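Local structure of surface layer protein (Geobacillus stearothermophilus, 2RA1) at residues T101-M106 with Y131-R136; G29-I34 with A91-A96; I333-N338 with G404-A409; D347-V352 with F366-T371. The protein forms part of the crystalline surface layer coating the bacterial cell, and its N-terminal part probably binds sugar polymers of the cell wall. All coordinates share one frame; numbering follows the deposited sequence.

Contact 1: residues T101-M106 with Y131-R136; sequences TKLDKM and YELKTR
E132 reaches from the last turn of helix 119-135 to K102 and M106, and its carboxylate is held between two cations. K102 is extended all the way: CG anti to the backbone N (chi1 -173°) sends the chain straight out, across the glutamate at about a right angle, and NZ comes 3.3 Å from E132 OE2. The ammonium lies on the syn side but well out of the carboxylate plane, so this salt bridge is tilted. The shorter one stays within one helix end, R136 NH1 standing 2.6 Å from E132 OE1, on its syn lone pair and nearly in the guanidinium plane. Helices 89-115 and 119-135 are consecutive in the chain and form a near-antiparallel hairpin (150° between their local directions), part of the coiled-coil half of the molecule. Beneath the charges the packing is apolar. E132 bends at chi2 (-71°), its methylene groups lying against methionine and leucine: CG is 3.8 Å from M106 SD, and CB is 3.9 Å from L103 CD2. With an alanine here, K102 and R136 would probably lose their shared anion and a gap would open beside the M106 sulfur. Deeper still, the branched ends of L103 and L133 meet, L103 CD1 to L133 CD2 at 4.1 Å, and L133 also touches K157 and Q161 of helix 146-166.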
loop_
_atom_site.group_PDB
_atom_site.type_symbol
_atom_site.label_atom_id
_atom_site.label_comp_id
_atom_site.label_asym_id
_atom_site.label_seq_id
_atom_site.Cartn_x
_atom_site.Cartn_y
_atom_site.Cartn_z
ATOM N N THR A 101 -5.412 32.849 0.520
ATOM C CA THR A 101 -6.551 32.727 1.436
ATOM C C THR A 101 -7.574 31.738 0.907
ATOM O O THR A 101 -8.355 31.171 1.685
ATOM C CB THR A 101 -7.274 34.086 1.726
ATOM O OG1 THR A 101 -7.911 34.569 0.539
ATOM C CG2 THR A 101 -6.308 35.105 2.233
ATOM N N LYS A 102 -7.585 31.543 -0.413
ATOM C CA LYS A 102 -8.364 30.446 -0.982
ATOM C C LYS A 102 -7.747 29.104 -0.561
ATOM O O LYS A 102 -8.440 28.193 -0.144
ATOM C CB LYS A 102 -8.461 30.545 -2.492
ATOM C CG LYS A 102 -9.405 29.529 -3.091
ATOM C CD LYS A 102 -9.366 29.571 -4.618
ATOM C CE LYS A 102 -10.470 28.708 -5.224
ATOM N NZ LYS A 102 -10.420 28.704 -6.723
ATOM N N LEU A 103 -6.435 28.991 -0.625
ATOM C CA LEU A 103 -5.803 27.813 -0.059
ATOM C C LEU A 103 -6.303 27.551 1.364
ATOM O O LEU A 103 -6.712 26.438 1.685
ATOM C CB LEU A 103 -4.275 27.946 -0.053
ATOM C CG LEU A 103 -3.541 27.540 -1.323
ATOM C CD1 LEU A 103 -2.034 27.588 -1.053
ATOM C CD2 LEU A 103 -3.962 26.141 -1.782
ATOM N N ASP A 104 -6.253 28.573 2.213
ATOM C CA ASP A 104 -6.596 28.435 3.631
ATOM C C ASP A 104 -8.040 27.966 3.789
ATOM O O ASP A 104 -8.346 27.071 4.592
ATOM C CB ASP A 104 -6.385 29.765 4.357
ATOM C CG ASP A 104 -6.230 29.607 5.862
ATOM O OD1 ASP A 104 -5.784 28.549 6.333
ATOM O OD2 ASP A 104 -6.536 30.568 6.586
ATOM N N LYS A 105 -8.913 28.570 2.994
ATOM C CA LYS A 105 -10.324 28.246 3.012
ATOM C C LYS A 105 -10.593 26.810 2.552
ATOM O O LYS A 105 -11.457 26.105 3.122
ATOM C CB LYS A 105 -11.101 29.270 2.188
ATOM C CG LYS A 105 -12.382 28.759 1.553
ATOM C CD LYS A 105 -12.135 28.292 0.116
ATOM C CE LYS A 105 -13.402 27.751 -0.549
ATOM N NZ LYS A 105 -13.200 27.519 -2.010
ATOM N N MET A 106 -9.858 26.382 1.526
ATOM C CA MET A 106 -9.982 25.022 1.008
ATOM C C MET A 106 -9.453 24.032 2.042
ATOM O O MET A 106 -10.046 22.982 2.267
ATOM C CB MET A 106 -9.235 24.875 -0.304
ATOM C CG MET A 106 -9.966 25.482 -1.504
ATOM S SD MET A 106 -9.026 25.421 -3.066
ATOM C CE MET A 106 -9.391 23.800 -3.636
ATOM N N TYR A 131 -4.444 20.602 -7.041
ATOM C CA TYR A 131 -4.305 21.345 -8.305
ATOM C C TYR A 131 -3.825 22.775 -8.039
ATOM O O TYR A 131 -2.849 23.229 -8.637
ATOM C CB TYR A 131 -5.645 21.304 -9.041
ATOM C CG TYR A 131 -5.777 22.107 -10.311
ATOM C CD1 TYR A 131 -5.646 21.505 -11.559
ATOM C CD2 TYR A 131 -6.102 23.452 -10.268
ATOM C CE1 TYR A 131 -5.801 22.228 -12.728
ATOM C CE2 TYR A 131 -6.252 24.186 -11.425
ATOM C CZ TYR A 131 -6.105 23.574 -12.653
ATOM O OH TYR A 131 -6.273 24.315 -13.797
ATOM N N GLU A 132 -4.493 23.455 -7.111
ATOM C CA GLU A 132 -4.093 24.779 -6.652
ATOM C C GLU A 132 -2.630 24.830 -6.250
ATOM O O GLU A 132 -1.917 25.759 -6.625
ATOM C CB GLU A 132 -4.936 25.228 -5.452
ATOM C CG GLU A 132 -6.360 25.521 -5.776
ATOM C CD GLU A 132 -6.507 26.786 -6.576
ATOM O OE1 GLU A 132 -5.498 27.499 -6.717
ATOM O OE2 GLU A 132 -7.623 27.062 -7.064
ATOM N N LEU A 133 -2.197 23.848 -5.465
ATOM C CA LEU A 133 -0.842 23.838 -4.932
ATOM C C LEU A 133 0.188 23.637 -6.033
ATOM O O LEU A 133 1.303 24.169 -5.959
ATOM C CB LEU A 133 -0.669 22.748 -3.866
ATOM C CG LEU A 133 -1.310 22.951 -2.497
ATOM C CD1 LEU A 133 -1.476 21.607 -1.812
ATOM C CD2 LEU A 133 -0.471 23.893 -1.643
ATOM N N LYS A 134 -0.175 22.864 -7.050
ATOM C CA LYS A 134 0.787 22.529 -8.099
ATOM C C LYS A 134 0.821 23.570 -9.214
ATOM O O LYS A 134 1.886 24.042 -9.609
ATOM C CB LYS A 134 0.532 21.128 -8.678
ATOM C CG LYS A 134 1.741 20.554 -9.404
ATOM C CD LYS A 134 1.558 19.072 -9.713
ATOM C CE LYS A 134 2.907 18.336 -9.807
ATOM N NZ LYS A 134 3.971 19.148 -10.475
ATOM N N THR A 135 -0.349 23.935 -9.708
ATOM C CA THR A 135 -0.425 24.770 -10.899
ATOM C C THR A 135 -0.378 26.276 -10.640
ATOM O O THR A 135 0.050 27.030 -11.503
ATOM C CB THR A 135 -1.690 24.464 -11.714
ATOM O OG1 THR A 135 -2.846 24.809 -10.940
ATOM C CG2 THR A 135 -1.737 22.995 -12.062
ATOM N N ARG A 136 -0.803 26.722 -9.467
ATOM C CA ARG A 136 -1.007 28.150 -9.273
ATOM C C ARG A 136 -0.087 28.779 -8.241
ATOM O O ARG A 136 -0.207 29.972 -7.945
ATOM C CB ARG A 136 -2.481 28.475 -8.989
ATOM C CG ARG A 136 -3.395 28.148 -10.171
ATOM C CD ARG A 136 -4.890 28.381 -9.879
ATOM N NE ARG A 136 -5.221 29.801 -9.849
ATOM C CZ ARG A 136 -5.791 30.425 -8.823
ATOM N NH1 ARG A 136 -6.130 29.757 -7.729
ATOM N NH2 ARG A 136 -6.039 31.722 -8.901
#

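Contact 2: residues G29-I34 with A91-A96; sequences GQFPDI and ATYIDA
The ring of Y93 meets F31 at its edge: F31 CD2 lies in the plane of the tyrosine, 3.9 Å from Y93 CE1 and 3.2 Å from Y93 OH, while I34 CD1 approaches obliquely, 4.0 Å from Y93 CE2. Y21 of helix 3-28 stacks with the Y93 ring, and F31 in turn makes an edge-to-face pair with Y97. This is a helix-loop-helix connection, residues 29-34 linking helices 3-28 and 34-58, with helix 89-115 packed against it. G29, with positive phi, ends the first helix, and D33 is the N-cap of the second. Y93 packs against F31, P32 and I34 of this connection. Its CG stands anti to the backbone N (chi1 171°), which carries the ring out from its helix until the hydroxyl reaches the loop, where P32 comes from the opposite direction, its CD 3.4 Å from Y93 OH. The rigid proline ring gives the loop an apolar surface that also touches Y21 and T24. I34 passes alongside the tyrosine, and its CD1 packs 4.2 Å from I94 CG1. Cutting this tyrosine back to alanine is likely to leave a gap between F31 and I34 and deprive the loop of its polar link to the helix. That link is one water molecule, which donates to P32 O at 3.0 Å and lies 2.7 Å from Y93 OH.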
loop_
_atom_site.group_PDB
_atom_site.type_symbol
_atom_site.label_atom_id
_atom_site.label_comp_id
_atom_site.label_asym_id
_atom_site.label_seq_id
_atom_site.Cartn_x
_atom_site.Cartn_y
_atom_site.Cartn_z
ATOM N N GLY A 29 4.579 42.450 10.610
ATOM C CA GLY A 29 4.638 41.060 10.221
ATOM C C GLY A 29 3.251 40.500 9.981
ATOM O O GLY A 29 2.992 39.311 10.214
ATOM N N GLN A 30 2.351 41.358 9.509
ATOM C CA GLN A 30 0.989 40.946 9.185
ATOM C C GLN A 30 0.532 41.514 7.859
ATOM O O GLN A 30 1.203 42.358 7.277
ATOM C CB GLN A 30 0.031 41.404 10.277
ATOM C CG GLN A 30 0.323 40.787 11.625
ATOM C CD GLN A 30 -0.506 41.399 12.724
ATOM O OE1 GLN A 30 0.029 41.849 13.732
ATOM N NE2 GLN A 30 -1.823 41.435 12.530
ATOM N N PHE A 31 -0.620 41.058 7.385
ATOM C CA PHE A 31 -1.184 41.582 6.151
ATOM C C PHE A 31 -2.303 42.570 6.445
ATOM O O PHE A 31 -2.999 42.446 7.459
ATOM C CB PHE A 31 -1.732 40.449 5.300
ATOM C CG PHE A 31 -0.694 39.441 4.904
ATOM C CD1 PHE A 31 -0.655 38.194 5.501
ATOM C CD2 PHE A 31 0.259 39.752 3.953
ATOM C CE1 PHE A 31 0.308 37.264 5.143
ATOM C CE2 PHE A 31 1.226 38.828 3.593
ATOM C CZ PHE A 31 1.253 37.580 4.192
ATOM N N PRO A 32 -2.499 43.543 5.550
ATOM C CA PRO A 32 -3.630 44.452 5.725
ATOM C C PRO A 32 -4.924 43.712 5.431
ATOM O O PRO A 32 -4.880 42.586 4.950
ATOM C CB PRO A 32 -3.394 45.514 4.646
ATOM C CG PRO A 32 -2.016 45.301 4.174
ATOM C CD PRO A 32 -1.735 43.864 4.344
ATOM N N ASP A 33 -6.057 44.316 5.750
ATOM C CA ASP A 33 -7.316 43.802 5.250
ATOM C C ASP A 33 -7.245 43.936 3.729
ATOM O O ASP A 33 -6.874 45.002 3.209
ATOM C CB ASP A 33 -8.478 44.616 5.835
ATOM C CG ASP A 33 -9.814 43.902 5.733
ATOM O OD1 ASP A 33 -10.362 43.560 6.789
ATOM O OD2 ASP A 33 -10.330 43.698 4.617
ATOM N N ILE A 34 -7.581 42.867 3.006
ATOM C CA ILE A 34 -7.492 42.906 1.546
ATOM C C ILE A 34 -8.383 44.006 0.966
ATOM O O ILE A 34 -8.156 44.485 -0.130
ATOM C CB ILE A 34 -7.865 41.555 0.900
ATOM C CG1 ILE A 34 -7.444 41.541 -0.580
ATOM C CG2 ILE A 34 -9.347 41.241 1.053
ATOM C CD1 ILE A 34 -5.942 41.633 -0.753
ATOM N N ALA A 91 -1.228 44.732 -7.773
ATOM C CA ALA A 91 -2.015 43.684 -8.431
ATOM C C ALA A 91 -1.467 42.277 -8.183
ATOM O O ALA A 91 -2.233 41.345 -7.995
ATOM C CB ALA A 91 -2.144 43.955 -9.926
ATOM N N THR A 92 -0.147 42.123 -8.163
ATOM C CA THR A 92 0.428 40.813 -7.888
ATOM C C THR A 92 0.212 40.369 -6.442
ATOM O O THR A 92 -0.029 39.185 -6.178
ATOM C CB THR A 92 1.935 40.730 -8.216
ATOM O OG1 THR A 92 2.663 41.729 -7.478
ATOM C CG2 THR A 92 2.173 40.848 -9.728
ATOM N N TYR A 93 0.322 41.323 -5.520
ATOM C CA TYR A 93 0.040 41.087 -4.117
ATOM C C TYR A 93 -1.408 40.671 -3.910
ATOM O O TYR A 93 -1.678 39.694 -3.211
ATOM C CB TYR A 93 0.298 42.327 -3.260
ATOM C CG TYR A 93 -0.221 42.122 -1.853
ATOM C CD1 TYR A 93 0.586 41.551 -0.881
ATOM C CD2 TYR A 93 -1.526 42.442 -1.517
ATOM C CE1 TYR A 93 0.127 41.341 0.388
ATOM C CE2 TYR A 93 -2.007 42.227 -0.234
ATOM C CZ TYR A 93 -1.177 41.668 0.713
ATOM O OH TYR A 93 -1.622 41.430 1.992
ATOM N N ILE A 94 -2.337 41.421 -4.505
ATOM C CA ILE A 94 -3.747 41.085 -4.370
ATOM C C ILE A 94 -3.996 39.646 -4.813
ATOM O O ILE A 94 -4.581 38.860 -4.066
ATOM C CB ILE A 94 -4.670 42.071 -5.112
ATOM C CG1 ILE A 94 -4.689 43.415 -4.378
ATOM C CG2 ILE A 94 -6.102 41.533 -5.182
ATOM C CD1 ILE A 94 -5.284 44.562 -5.196
ATOM N N ASP A 95 -3.523 39.309 -6.013
ATOM C CA ASP A 95 -3.686 37.971 -6.595
ATOM C C ASP A 95 -3.098 36.859 -5.748
ATOM O O ASP A 95 -3.646 35.769 -5.688
ATOM C CB ASP A 95 -3.032 37.908 -7.978
ATOM C CG ASP A 95 -3.770 38.740 -9.018
ATOM O OD1 ASP A 95 -4.842 39.320 -8.713
ATOM O OD2 ASP A 95 -3.266 38.802 -10.155
ATOM N N ALA A 96 -1.962 37.140 -5.121
ATOM C CA ALA A 96 -1.272 36.164 -4.292
ATOM C C ALA A 96 -1.945 36.033 -2.936
ATOM O O ALA A 96 -2.066 34.932 -2.394
ATOM C CB ALA A 96 0.184 36.562 -4.123
HETATM O O HOH W 1 -4.357 41.481 2.246
#

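Contact 3: residues I333-N338 with G404-A409; sequences ITFNFN and GNVILA
A switch of strand from one sheet to another is what this contact belongs to: strand 332-335 pairs antiparallel with 352-355, and then, past a short loop, strand 339-340 joins 406-410 in parallel. Such a crossing of the first strand is familiar from immunoglobulin-like sandwiches, which this small β-domain probably resembles. F335, the last residue of the first strand, points its CB toward 404-409, and with CG anti to the carbonyl carbon (chi1 -82°) its ring meets L408 and V406. L408 comes in over one ring face, displaced toward the rim, and makes a CH-pi contact, its CD1 4.2 Å from the F335 ring centroid and 18° off the normal. V406, two residues earlier in the same strand, adds an oblique touch, CG2 to F335 CD1 at 4.2 Å. A flat aromatic is well matched to this place, since one face receives a leucine methyl and its neighbourhood is completed by V352 and V392 from the two sheets. The other methyl of L408 turns to the loop, where CD2 lies 3.7 Å from F337 O. N338 then takes over with its backbone, its CB directed away from 404-409. As A409 also pairs with L340, it bridges residues two apart, the pattern of parallel pairing. The first of these bonds runs from A409 N to N338 O, 3.0 Å and 156° at the hydrogen.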
loop_
_atom_site.group_PDB
_atom_site.type_symbol
_atom_site.label_atom_id
_atom_site.label_comp_id
_atom_site.label_asym_id
_atom_site.label_seq_id
_atom_site.Cartn_x
_atom_site.Cartn_y
_atom_site.Cartn_z
ATOM N N ILE A 333 22.658 -40.851 10.143
ATOM C CA ILE A 333 21.842 -40.289 11.191
ATOM C C ILE A 333 22.700 -39.905 12.379
ATOM O O ILE A 333 23.572 -40.663 12.789
ATOM C CB ILE A 333 20.700 -41.233 11.617
ATOM C CG1 ILE A 333 19.744 -40.485 12.542
ATOM C CG2 ILE A 333 21.237 -42.477 12.274
ATOM C CD1 ILE A 333 18.675 -41.333 13.132
ATOM N N THR A 334 22.461 -38.705 12.909
ATOM C CA THR A 334 23.197 -38.221 14.072
ATOM C C THR A 334 22.314 -37.394 15.006
ATOM O O THR A 334 21.301 -36.840 14.587
ATOM C CB THR A 334 24.384 -37.364 13.659
ATOM O OG1 THR A 334 23.904 -36.240 12.914
ATOM C CG2 THR A 334 25.339 -38.172 12.772
ATOM N N PHE A 335 22.723 -37.331 16.273
ATOM C CA PHE A 335 22.102 -36.489 17.274
ATOM C C PHE A 335 22.602 -35.064 17.072
ATOM O O PHE A 335 23.780 -34.844 16.756
ATOM C CB PHE A 335 22.435 -37.008 18.673
ATOM C CG PHE A 335 21.561 -38.146 19.107
ATOM C CD1 PHE A 335 22.039 -39.450 19.116
ATOM C CD2 PHE A 335 20.248 -37.917 19.484
ATOM C CE1 PHE A 335 21.222 -40.502 19.504
ATOM C CE2 PHE A 335 19.422 -38.959 19.869
ATOM C CZ PHE A 335 19.916 -40.262 19.863
ATOM N N ASN A 336 21.711 -34.093 17.228
ATOM C CA ASN A 336 22.058 -32.728 16.865
ATOM C C ASN A 336 23.081 -32.110 17.808
ATOM O O ASN A 336 23.913 -31.295 17.394
ATOM C CB ASN A 336 20.800 -31.879 16.757
ATOM C CG ASN A 336 19.871 -32.393 15.711
ATOM O OD1 ASN A 336 20.291 -33.108 14.804
ATOM N ND2 ASN A 336 18.597 -32.054 15.823
ATOM N N PHE A 337 23.041 -32.512 19.069
ATOM C CA PHE A 337 23.989 -31.962 20.020
ATOM C C PHE A 337 24.519 -33.036 20.954
ATOM O O PHE A 337 23.993 -34.144 21.009
ATOM C CB PHE A 337 23.327 -30.846 20.827
ATOM C CG PHE A 337 22.439 -29.966 20.010
ATOM C CD1 PHE A 337 21.062 -30.159 20.004
ATOM C CD2 PHE A 337 22.975 -28.938 19.251
ATOM C CE1 PHE A 337 20.236 -29.339 19.245
ATOM C CE2 PHE A 337 22.162 -28.106 18.493
ATOM C CZ PHE A 337 20.794 -28.306 18.482
ATOM N N ASN A 338 25.554 -32.692 21.708
ATOM C CA ASN A 338 26.116 -33.616 22.687
ATOM C C ASN A 338 25.274 -33.678 23.960
ATOM O O ASN A 338 25.669 -34.306 24.938
ATOM C CB ASN A 338 27.578 -33.251 23.015
ATOM C CG ASN A 338 27.717 -31.856 23.611
ATOM O OD1 ASN A 338 26.781 -31.056 23.568
ATOM N ND2 ASN A 338 28.892 -31.556 24.160
ATOM N N GLY A 404 24.138 -45.790 16.768
ATOM C CA GLY A 404 24.761 -46.612 17.791
ATOM C C GLY A 404 24.390 -46.025 19.147
ATOM O O GLY A 404 23.644 -45.041 19.214
ATOM N N ASN A 405 24.911 -46.602 20.228
ATOM C CA ASN A 405 24.653 -46.071 21.572
ATOM C C ASN A 405 25.477 -44.832 21.855
ATOM O O ASN A 405 26.697 -44.806 21.657
ATOM C CB ASN A 405 24.887 -47.128 22.655
ATOM C CG ASN A 405 23.804 -48.168 22.680
ATOM O OD1 ASN A 405 22.692 -47.924 22.212
ATOM N ND2 ASN A 405 24.123 -49.345 23.198
ATOM N N VAL A 406 24.789 -43.778 22.264
ATOM C CA VAL A 406 25.445 -42.496 22.486
ATOM C C VAL A 406 25.047 -42.018 23.865
ATOM O O VAL A 406 23.872 -42.057 24.233
ATOM C CB VAL A 406 25.040 -41.445 21.429
ATOM C CG1 VAL A 406 25.741 -40.132 21.707
ATOM C CG2 VAL A 406 25.346 -41.934 19.984
ATOM N N ILE A 407 26.022 -41.605 24.649
ATOM C CA ILE A 407 25.712 -41.046 25.953
ATOM C C ILE A 407 25.622 -39.527 25.818
ATOM O O ILE A 407 26.568 -38.884 25.378
ATOM C CB ILE A 407 26.725 -41.518 27.047
ATOM C CG1 ILE A 407 26.471 -40.810 28.370
ATOM C CG2 ILE A 407 28.157 -41.276 26.617
ATOM C CD1 ILE A 407 26.973 -41.597 29.579
ATOM N N LEU A 408 24.464 -38.965 26.153
ATOM C CA LEU A 408 24.243 -37.519 26.017
ATOM C C LEU A 408 24.185 -36.870 27.378
ATOM O O LEU A 408 23.586 -37.430 28.304
ATOM C CB LEU A 408 22.942 -37.223 25.253
ATOM C CG LEU A 408 22.872 -37.806 23.836
ATOM C CD1 LEU A 408 21.537 -37.513 23.199
ATOM C CD2 LEU A 408 23.988 -37.246 22.991
ATOM N N ALA A 409 24.813 -35.700 27.509
ATOM C CA ALA A 409 24.731 -34.944 28.758
ATOM C C ALA A 409 23.312 -34.460 28.901
ATOM O O ALA A 409 22.597 -34.340 27.913
ATOM C CB ALA A 409 25.699 -33.749 28.761
#

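Contact 4: residues D347-V352 with F366-T371; sequences DLTKYV and FELEFT
F370 and L368 point from strand 367-372 onto the 3-10 turn 348-350, which links strands 346-347 and 352-355 in the small β-domain. L348 lies over one face of the F370 ring, and the contact is CH-pi: L348 CB sits 3.8 Å from the ring centroid, 24° off the normal and offset toward the rim. T349 meets the same ring at its edge instead, in plane, with CG2 3.6 Å from F370 CE1. The leucine and threonine thus wrap a face and an edge of one phenylalanine. T349 CG2 also lies 3.9 Å from L368 CD1, and L368 CD1 meets V352 tip to tip, 3.7 Å from V352 CG1. Threonine suits a place with two faces: OG1 sits between backbone N and carbonyl carbon (chi1 63°), which leaves the methyl for the hydrophobic side and the hydroxyl for the polar one. Further out, I333 touches both V352 and L368, while A394 of strand 389-397 touches V352 and F370. What holds T349 in this pose is D347, whose carboxylate forms an Asx turn at the start of the 3-10 segment. D347 OD1 takes two donors from the same side of its plane, T349 N at 3.0 Å and T349 OG1 at 2.7 Å. K350 folds back over the turn, its NZ donating to T349 OG1 at 3.1 Å.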
loop_
_atom_site.group_PDB
_atom_site.type_symbol
_atom_site.label_atom_id
_atom_site.label_comp_id
_atom_site.label_asym_id
_atom_site.label_seq_id
_atom_site.Cartn_x
_atom_site.Cartn_y
_atom_site.Cartn_z
ATOM N N ASP A 347 11.103 -35.348 23.529
ATOM C CA ASP A 347 10.908 -36.055 22.267
ATOM C C ASP A 347 12.242 -36.214 21.529
ATOM O O ASP A 347 12.798 -35.252 21.013
ATOM C CB ASP A 347 9.903 -35.285 21.400
ATOM C CG ASP A 347 9.565 -35.995 20.099
ATOM O OD1 ASP A 347 10.255 -36.950 19.742
ATOM O OD2 ASP A 347 8.610 -35.579 19.419
ATOM N N LEU A 348 12.740 -37.438 21.477
ATOM C CA LEU A 348 14.007 -37.736 20.829
ATOM C C LEU A 348 14.081 -37.505 19.301
ATOM O O LEU A 348 15.172 -37.308 18.765
ATOM C CB LEU A 348 14.415 -39.169 21.165
ATOM C CG LEU A 348 14.802 -39.363 22.629
ATOM C CD1 LEU A 348 15.242 -40.788 22.856
ATOM C CD2 LEU A 348 15.910 -38.417 23.013
ATOM N N THR A 349 12.942 -37.551 18.606
ATOM C CA THR A 349 12.911 -37.276 17.166
ATOM C C THR A 349 13.278 -35.815 16.834
ATOM O O THR A 349 13.640 -35.493 15.708
ATOM C CB THR A 349 11.543 -37.633 16.522
ATOM O OG1 THR A 349 10.522 -36.817 17.085
ATOM C CG2 THR A 349 11.188 -39.079 16.779
ATOM N N LYS A 350 13.197 -34.936 17.822
ATOM C CA LYS A 350 13.517 -33.532 17.610
ATOM C C LYS A 350 15.010 -33.303 17.772
ATOM O O LYS A 350 15.478 -32.183 17.635
ATOM C CB LYS A 350 12.765 -32.678 18.631
ATOM C CG LYS A 350 11.269 -32.947 18.681
ATOM C CD LYS A 350 10.508 -32.180 17.611
ATOM C CE LYS A 350 9.252 -32.919 17.160
ATOM N NZ LYS A 350 9.528 -34.041 16.195
ATOM N N TYR A 351 15.764 -34.362 18.082
ATOM C CA TYR A 351 17.173 -34.175 18.413
ATOM C C TYR A 351 18.087 -34.916 17.501
ATOM O O TYR A 351 19.276 -35.083 17.757
ATOM C CB TYR A 351 17.434 -34.550 19.863
ATOM C CG TYR A 351 16.866 -33.493 20.750
ATOM C CD1 TYR A 351 15.551 -33.570 21.198
ATOM C CD2 TYR A 351 17.611 -32.366 21.062
ATOM C CE1 TYR A 351 15.007 -32.571 21.980
ATOM C CE2 TYR A 351 17.078 -31.364 21.834
ATOM C CZ TYR A 351 15.781 -31.475 22.301
ATOM O OH TYR A 351 15.266 -30.470 23.083
ATOM N N VAL A 352 17.537 -35.332 16.389
ATOM C CA VAL A 352 18.272 -36.247 15.565
ATOM C C VAL A 352 18.078 -35.830 14.098
ATOM O O VAL A 352 17.005 -35.370 13.705
ATOM C CB VAL A 352 17.789 -37.664 15.915
ATOM C CG1 VAL A 352 16.709 -38.141 14.941
ATOM C CG2 VAL A 352 18.949 -38.607 16.043
ATOM N N PHE A 366 10.300 -41.251 6.567
ATOM C CA PHE A 366 10.981 -42.347 7.243
ATOM C C PHE A 366 10.557 -42.465 8.697
ATOM O O PHE A 366 10.138 -41.485 9.314
ATOM C CB PHE A 366 12.489 -42.150 7.182
ATOM C CG PHE A 366 12.949 -40.917 7.885
ATOM C CD1 PHE A 366 13.111 -40.908 9.267
ATOM C CD2 PHE A 366 13.190 -39.758 7.176
ATOM C CE1 PHE A 366 13.516 -39.772 9.921
ATOM C CE2 PHE A 366 13.597 -38.615 7.820
ATOM C CZ PHE A 366 13.765 -38.623 9.198
ATOM N N GLU A 367 10.697 -43.667 9.245
ATOM C CA GLU A 367 10.392 -43.911 10.646
ATOM C C GLU A 367 11.643 -44.062 11.517
ATOM O O GLU A 367 12.689 -44.559 11.072
ATOM C CB GLU A 367 9.493 -45.137 10.791
ATOM C CG GLU A 367 8.018 -44.839 10.560
ATOM C CD GLU A 367 7.143 -46.075 10.710
ATOM O OE1 GLU A 367 6.478 -46.213 11.765
ATOM O OE2 GLU A 367 7.130 -46.912 9.776
ATOM N N LEU A 368 11.515 -43.635 12.768
ATOM C CA LEU A 368 12.606 -43.729 13.725
ATOM C C LEU A 368 12.282 -44.670 14.865
ATOM O O LEU A 368 11.212 -44.564 15.477
ATOM C CB LEU A 368 12.896 -42.358 14.313
ATOM C CG LEU A 368 13.625 -41.417 13.372
ATOM C CD1 LEU A 368 13.695 -40.036 14.010
ATOM C CD2 LEU A 368 15.024 -41.990 13.039
ATOM N N GLU A 369 13.213 -45.572 15.174
ATOM C CA GLU A 369 13.059 -46.398 16.359
ATOM C C GLU A 369 14.209 -46.127 17.317
ATOM O O GLU A 369 15.335 -45.883 16.883
ATOM C CB GLU A 369 12.938 -47.879 15.994
ATOM C CG GLU A 369 14.171 -48.472 15.350
ATOM C CD GLU A 369 13.916 -49.857 14.781
ATOM O OE1 GLU A 369 14.906 -50.603 14.572
ATOM O OE2 GLU A 369 12.725 -50.189 14.550
ATOM N N PHE A 370 13.909 -46.147 18.616
ATOM C CA PHE A 370 14.871 -45.783 19.661
ATOM C C PHE A 370 15.078 -46.870 20.701
ATOM O O PHE A 370 14.166 -47.625 21.028
ATOM C CB PHE A 370 14.419 -44.526 20.431
ATOM C CG PHE A 370 14.342 -43.291 19.595
ATOM C CD1 PHE A 370 13.149 -42.906 19.002
ATOM C CD2 PHE A 370 15.451 -42.496 19.414
ATOM C CE1 PHE A 370 13.071 -41.731 18.225
ATOM C CE2 PHE A 370 15.379 -41.318 18.621
ATOM C CZ PHE A 370 14.192 -40.952 18.042
ATOM N N THR A 371 16.285 -46.922 21.238
ATOM C CA THR A 371 16.517 -47.606 22.494
ATOM C C THR A 371 17.207 -46.616 23.413
ATOM O O THR A 371 17.832 -45.648 22.973
ATOM C CB THR A 371 17.384 -48.867 22.330
ATOM O OG1 THR A 371 18.744 -48.491 22.099
ATOM C CG2 THR A 371 16.874 -49.712 21.174
#

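The four contacts form two pairs on opposite sides of the centre of an elongated chain. Contacts 2 and 1 both use helix 89-115, with centres 15 Å apart and no touch between them, so this one helix serves a loop at one place and a neighbouring helix at the other. The centres of contacts 3 and 4 lie 11 Å apart in the last β-domain of this N-terminal fragment, and the two do touch, N336 N standing 2.7 Å from Y351 O in a probable hydrogen bond. Along the chain, contact 2 closes before contact 1 opens, whereas contact 4 falls wholly between the two segments of contact 3. Some 75 Å separate the centres of contacts 1 and 3, consistent with independently packed helical and β parts.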